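Local atomic coordinates of conserved protein (MTH177) (Methanothermobacter marburgensis, PDB entry 1TR8), a protein that probably contacts nascent polypeptide chains as they emerge from the ribosome, working as a homodimeric nascent polypeptide-associated complex that binds ribosomal RNA. Residues Gly91-Leu94 and Ala95-Ile98; Ala78-Glu81 and Asp82-Ala86. One frame throughout, in Å; residues are numbered along the deposited sequence.

In the fold
From the N terminus the chain first builds its β-strand part, which carries the NAC domain, and then the three helices of the UBA domain, 66-76, 80-89 and 94-100. Contact 2 comes first, where the turn after helix 66-76 runs into helix 80-89; contact 1 follows, where a short glycine-containing turn leads into helix 94-100. Both are local, and contact 2 closes before contact 1 opens, so they stand in series and neither encloses nor crosses the other. Each illustrates how an N-cap starts a helix. Their centres lie about 11 Å apart, and the two meet where Ala-97 O packs on Ala-86 CB at 4.2 Å, joining the second and third helices of the domain.

Contact 1. Residues Gly91-Leu94 and Ala95-Ile98; sequences GGDL and AEAI
Asp-93 and Glu-96 lay their carboxylates flat on one another, the planes only 5° apart although the two side chains cross at about a right angle. Asp-93 CG sits 3.6 Å from Glu-96 CD, and two acceptors, Asp-93 OD2 and Glu-96 OE2, come within 3.5 Å. If both are ionised, the stack probably carries some repulsion, which the N-terminal end of the helix may partly offset. The other branch of the aspartate does the capping: OD1 of Asp-93 accepts from Glu-96 N at 3.2 Å, in a nearly straight bond (172° at the hydrogen) that meets the oxygen from above the carboxylate plane. With CG swung opposite the backbone N (chi1 -172°), the carboxylate leans over the first turn and supplies the capping acceptor, which makes Asp-93 the N-cap residue of helix 94-100. The main chain then takes over, Ala-97 N giving to Asp-93 O at 3.1 Å and Ile-98 N to Leu-94 O at 3.0 Å. On the apolar flank, Leu-94 CG meets Ile-98 CD1 at 4.4 Å, one turn on, in a light contact. Just upstream, Gly-91, at positive phi, is the C-prime residue of the Schellman motif that ends helix 80-89. Leu-94 packs against Leu-71 and Val-72 of helix 66-76 and Leu-87 of helix 80-89, while Ile-98 also rests on Leu-71, so the capped turn lies against both other helices of the UBA domain.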
ATOM      1  N   GLY A  91      14.843  17.042   2.822  1.00 54.19           N
ATOM      2  CA  GLY A  91      13.672  17.826   2.444  1.00 54.26           C
ATOM      3  C   GLY A  91      13.931  19.246   1.961  1.00 54.08           C
ATOM      4  O   GLY A  91      13.177  20.170   2.253  1.00 54.08           O
ATOM      5  N   GLY A  92      14.992  19.443   1.195  1.00 55.41           N
ATOM      6  CA  GLY A  92      15.306  20.785   0.677  1.00 55.81           C
ATOM      7  C   GLY A  92      16.023  21.741   1.641  1.00 56.23           C
ATOM      8  O   GLY A  92      16.290  22.893   1.301  1.00 54.78           O
ATOM      9  N   ASP A  93      16.378  21.258   2.825  1.00 56.10           N
ATOM     10  CA  ASP A  93      17.107  22.070   3.778  1.00 56.78           C
ATOM     11  C   ASP A  93      18.565  22.145   3.367  1.00 57.64           C
ATOM     12  O   ASP A  93      19.279  21.134   3.306  1.00 56.92           O
ATOM     13  CB  ASP A  93      16.983  21.502   5.184  1.00 57.02           C
ATOM     14  CG  ASP A  93      17.557  22.430   6.240  1.00 59.58           C
ATOM     15  OD1 ASP A  93      18.728  22.868   6.131  1.00 61.34           O
ATOM     16  OD2 ASP A  93      16.894  22.760   7.240  1.00 65.02           O
ATOM     17  N   LEU A  94      18.995  23.371   3.098  1.00 58.61           N
ATOM     18  CA  LEU A  94      20.302  23.624   2.505  1.00 60.92           C
ATOM     19  C   LEU A  94      21.429  23.459   3.522  1.00 59.48           C
ATOM     20  O   LEU A  94      22.431  22.825   3.248  1.00 60.73           O
ATOM     21  CB  LEU A  94      20.306  25.042   1.923  1.00 61.23           C
ATOM     22  CG  LEU A  94      21.307  25.319   0.810  1.00 65.66           C
ATOM     23  CD1 LEU A  94      21.079  24.455  -0.425  1.00 69.81           C
ATOM     24  CD2 LEU A  94      21.194  26.772   0.424  1.00 66.92           C
ATOM     25  N   ALA A  95      21.265  24.033   4.704  1.00 58.64           N
ATOM     26  CA  ALA A  95      22.265  23.888   5.742  1.00 57.91           C
ATOM     27  C   ALA A  95      22.617  22.418   5.943  1.00 57.80           C
ATOM     28  O   ALA A  95      23.789  22.061   5.929  1.00 57.64           O
ATOM     29  CB  ALA A  95      21.769  24.482   7.031  1.00 57.06           C
ATOM     30  N   GLU A  96      21.604  21.580   6.136  1.00 57.52           N
ATOM     31  CA  GLU A  96      21.821  20.180   6.450  1.00 58.89           C
ATOM     32  C   GLU A  96      22.391  19.411   5.252  1.00 58.84           C
ATOM     33  O   GLU A  96      23.193  18.501   5.421  1.00 59.68           O
ATOM     34  CB  GLU A  96      20.519  19.538   6.892  1.00 58.46           C
ATOM     35  CG  GLU A  96      19.988  20.101   8.193  1.00 62.67           C
ATOM     36  CD  GLU A  96      18.533  19.763   8.422  1.00 65.00           C
ATOM     37  OE1 GLU A  96      17.953  18.979   7.621  1.00 72.16           O
ATOM     38  OE2 GLU A  96      17.985  20.262   9.432  1.00 72.96           O
ATOM     39  N   ALA A  97      21.940  19.755   4.048  1.00 58.56           N
ATOM     40  CA  ALA A  97      22.437  19.135   2.832  1.00 58.50           C
ATOM     41  C   ALA A  97      23.937  19.353   2.743  1.00 59.08           C
ATOM     42  O   ALA A  97      24.684  18.412   2.506  1.00 58.28           O
ATOM     43  CB  ALA A  97      21.730  19.731   1.611  1.00 58.17           C
ATOM     44  N   ILE A  98      24.366  20.585   3.033  1.00 60.38           N
ATOM     45  CA  ILE A  98      25.788  20.959   3.041  1.00 61.30           C
ATOM     46  C   ILE A  98      26.582  20.186   4.095  1.00 62.20           C
ATOM     47  O   ILE A  98      27.647  19.623   3.791  1.00 60.81           O
ATOM     48  CB  ILE A  98      25.930  22.500   3.208  1.00 61.72           C
ATOM     49  CG1 ILE A  98      25.614  23.191   1.876  1.00 62.15           C
ATOM     50  CG2 ILE A  98      27.323  22.916   3.676  1.00 61.40           C
ATOM     51  CD1 ILE A  98      25.453  24.695   1.983  1.00 64.44           C
TER

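Contact 2. Residues Ala78-Glu81 and Asp82-Ala86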
ATOM      1  N   ALA A  78      30.391  18.458  -4.490  1.00 57.95           N
ATOM      2  CA  ALA A  78      29.679  17.217  -4.758  1.00 57.23           C
ATOM      3  C   ALA A  78      29.168  17.209  -6.195  1.00 57.80           C
ATOM      4  O   ALA A  78      29.019  18.258  -6.824  1.00 56.70           O
ATOM      5  CB  ALA A  78      28.538  17.049  -3.790  1.00 57.19           C
ATOM      6  N   SER A  79      28.966  16.004  -6.725  1.00 57.78           N
ATOM      7  CA  SER A  79      28.396  15.828  -8.042  1.00 57.47           C
ATOM      8  C   SER A  79      26.963  16.295  -8.001  1.00 57.75           C
ATOM      9  O   SER A  79      26.387  16.435  -6.926  1.00 57.97           O
ATOM     10  CB  SER A  79      28.408  14.354  -8.451  1.00 57.97           C
ATOM     11  OG  SER A  79      27.639  13.582  -7.545  1.00 59.08           O
ATOM     12  N   ARG A  80      26.383  16.479  -9.184  1.00 57.94           N
ATOM     13  CA  ARG A  80      25.019  16.925  -9.295  1.00 58.76           C
ATOM     14  C   ARG A  80      24.147  15.884  -8.641  1.00 59.01           C
ATOM     15  O   ARG A  80      23.196  16.219  -7.949  1.00 59.30           O
ATOM     16  CB  ARG A  80      24.641  17.076 -10.760  1.00 58.53           C
ATOM     17  CG  ARG A  80      23.263  17.630 -10.974  1.00 60.39           C
ATOM     18  CD  ARG A  80      23.091  18.258 -12.335  1.00 62.24           C
ATOM     19  NE  ARG A  80      23.569  19.635 -12.362  1.00 66.64           N
ATOM     20  CZ  ARG A  80      22.794  20.695 -12.143  1.00 67.53           C
ATOM     21  NH1 ARG A  80      21.504  20.530 -11.848  1.00 67.15           N
ATOM     22  NH2 ARG A  80      23.319  21.920 -12.175  1.00 66.05           N
ATOM     23  N   GLU A  81      24.463  14.627  -8.939  1.00 58.65           N
ATOM     24  CA  GLU A  81      23.806  13.447  -8.395  1.00 59.51           C
ATOM     25  C   GLU A  81      23.742  13.413  -6.862  1.00 58.83           C
ATOM     26  O   GLU A  81      22.670  13.297  -6.273  1.00 59.09           O
ATOM     27  CB  GLU A  81      24.560  12.209  -8.903  1.00 59.83           C
ATOM     28  CG  GLU A  81      24.012  10.896  -8.392  1.00 62.96           C
ATOM     29  CD  GLU A  81      24.702   9.690  -8.993  1.00 64.59           C
ATOM     30  OE1 GLU A  81      25.936   9.755  -9.248  1.00 72.17           O
ATOM     31  OE2 GLU A  81      23.996   8.680  -9.217  1.00 67.53           O
ATOM     32  N   ASP A  82      24.891  13.505  -6.210  1.00 57.81           N
ATOM     33  CA  ASP A  82      24.922  13.513  -4.744  1.00 57.39           C
ATOM     34  C   ASP A  82      24.284  14.742  -4.129  1.00 56.96           C
ATOM     35  O   ASP A  82      23.668  14.664  -3.076  1.00 58.12           O
ATOM     36  CB  ASP A  82      26.362  13.404  -4.242  1.00 57.84           C
ATOM     37  CG  ASP A  82      27.029  12.131  -4.675  1.00 59.32           C
ATOM     38  OD1 ASP A  82      26.316  11.163  -5.030  1.00 60.81           O
ATOM     39  OD2 ASP A  82      28.268  12.016  -4.715  1.00 67.35           O
ATOM     40  N   ALA A  83      24.474  15.906  -4.737  1.00 56.85           N
ATOM     41  CA  ALA A  83      23.887  17.131  -4.187  1.00 56.57           C
ATOM     42  C   ALA A  83      22.376  17.003  -4.230  1.00 56.55           C
ATOM     43  O   ALA A  83      21.667  17.327  -3.284  1.00 56.30           O
ATOM     44  CB  ALA A  83      24.367  18.372  -4.963  1.00 55.28           C
ATOM     45  N   THR A  84      21.889  16.454  -5.332  1.00 56.76           N
ATOM     46  CA  THR A  84      20.456  16.317  -5.534  1.00 57.88           C
ATOM     47  C   THR A  84      19.887  15.309  -4.537  1.00 56.75           C
ATOM     48  O   THR A  84      18.902  15.563  -3.851  1.00 57.57           O
ATOM     49  CB  THR A  84      20.223  15.915  -7.008  1.00 58.93           C
ATOM     50  OG1 THR A  84      20.612  17.011  -7.850  1.00 56.27           O
ATOM     51  CG2 THR A  84      18.769  15.717  -7.314  1.00 61.08           C
ATOM     52  N   ARG A  85      20.569  14.191  -4.379  1.00 57.51           N
ATOM     53  CA  ARG A  85      20.168  13.200  -3.373  1.00 57.97           C
ATOM     54  C   ARG A  85      20.262  13.720  -1.928  1.00 56.16           C
ATOM     55  O   ARG A  85      19.354  13.555  -1.131  1.00 56.68           O
ATOM     56  CB  ARG A  85      21.002  11.930  -3.526  1.00 58.04           C
ATOM     57  CG  ARG A  85      20.662  10.862  -2.484  1.00 61.07           C
ATOM     58  CD  ARG A  85      21.369   9.513  -2.703  1.00 64.66           C
ATOM     59  NE  ARG A  85      22.767   9.692  -3.093  1.00 69.40           N
ATOM     60  CZ  ARG A  85      23.319   9.193  -4.194  1.00 73.28           C
ATOM     61  NH1 ARG A  85      22.611   8.459  -5.037  1.00 74.74           N
ATOM     62  NH2 ARG A  85      24.599   9.423  -4.446  1.00 75.57           N
ATOM     63  N   ALA A  86      21.332  14.418  -1.597  1.00 55.58           N
ATOM     64  CA  ALA A  86      21.428  15.071  -0.295  1.00 55.69           C
ATOM     65  C   ALA A  86      20.226  15.956   0.033  1.00 54.67           C
ATOM     66  O   ALA A  86      19.707  15.931   1.151  1.00 54.53           O
ATOM     67  CB  ALA A  86      22.694  15.897  -0.218  1.00 56.30           C
TER
HETATM   68  O   HOH W   1      29.822  14.013  -5.473  1.00 57.87           O
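A serine N-cap starts helix 80-89, the second helix of the UBA domain. Ser-79 OG accepts from Asp-82 N at 3.1 Å, and the bond is nearly straight, 172° at the hydrogen. The torsion chi1 of 61° sets the hydroxyl between the backbone N and the carbonyl carbon, from where it reaches forward to the amide three residues on. Replacing Ser-79 by alanine would probably leave Asp-82 N without its side-chain acceptor, and the start of the helix freer to fray. The Ser-x-x-Asp pattern recalls a capping box, but here the return link from the aspartate passes through water 1, which accepts from Ser-79 N and donates to Asp-82 OD2 at 2.6 Å. While OD2 meets this water, Asp-82 OD1 forms a salt bridge with Arg-85 NH2; their 2.5 Å separation is short, and its exact length doubtful. Further along, Arg-80 O is gripped twice by one residue: Thr-84 OG1 at 2.7 Å and Thr-84 N at 2.9 Å approach from opposite faces of the carbonyl plane. Thr-84 OG1, turned opposite its carbonyl carbon (chi1 -67°), thereby folds back onto its own helix. Ala-83 N and Arg-85 N make the i to i+4 helical bonds to Ser-79 O and Glu-81 O. Arg-80 turns its guanidinium to a salt bridge with Glu-66 of helix 66-76, and Ala-83 packs on Met-73 of the same helix.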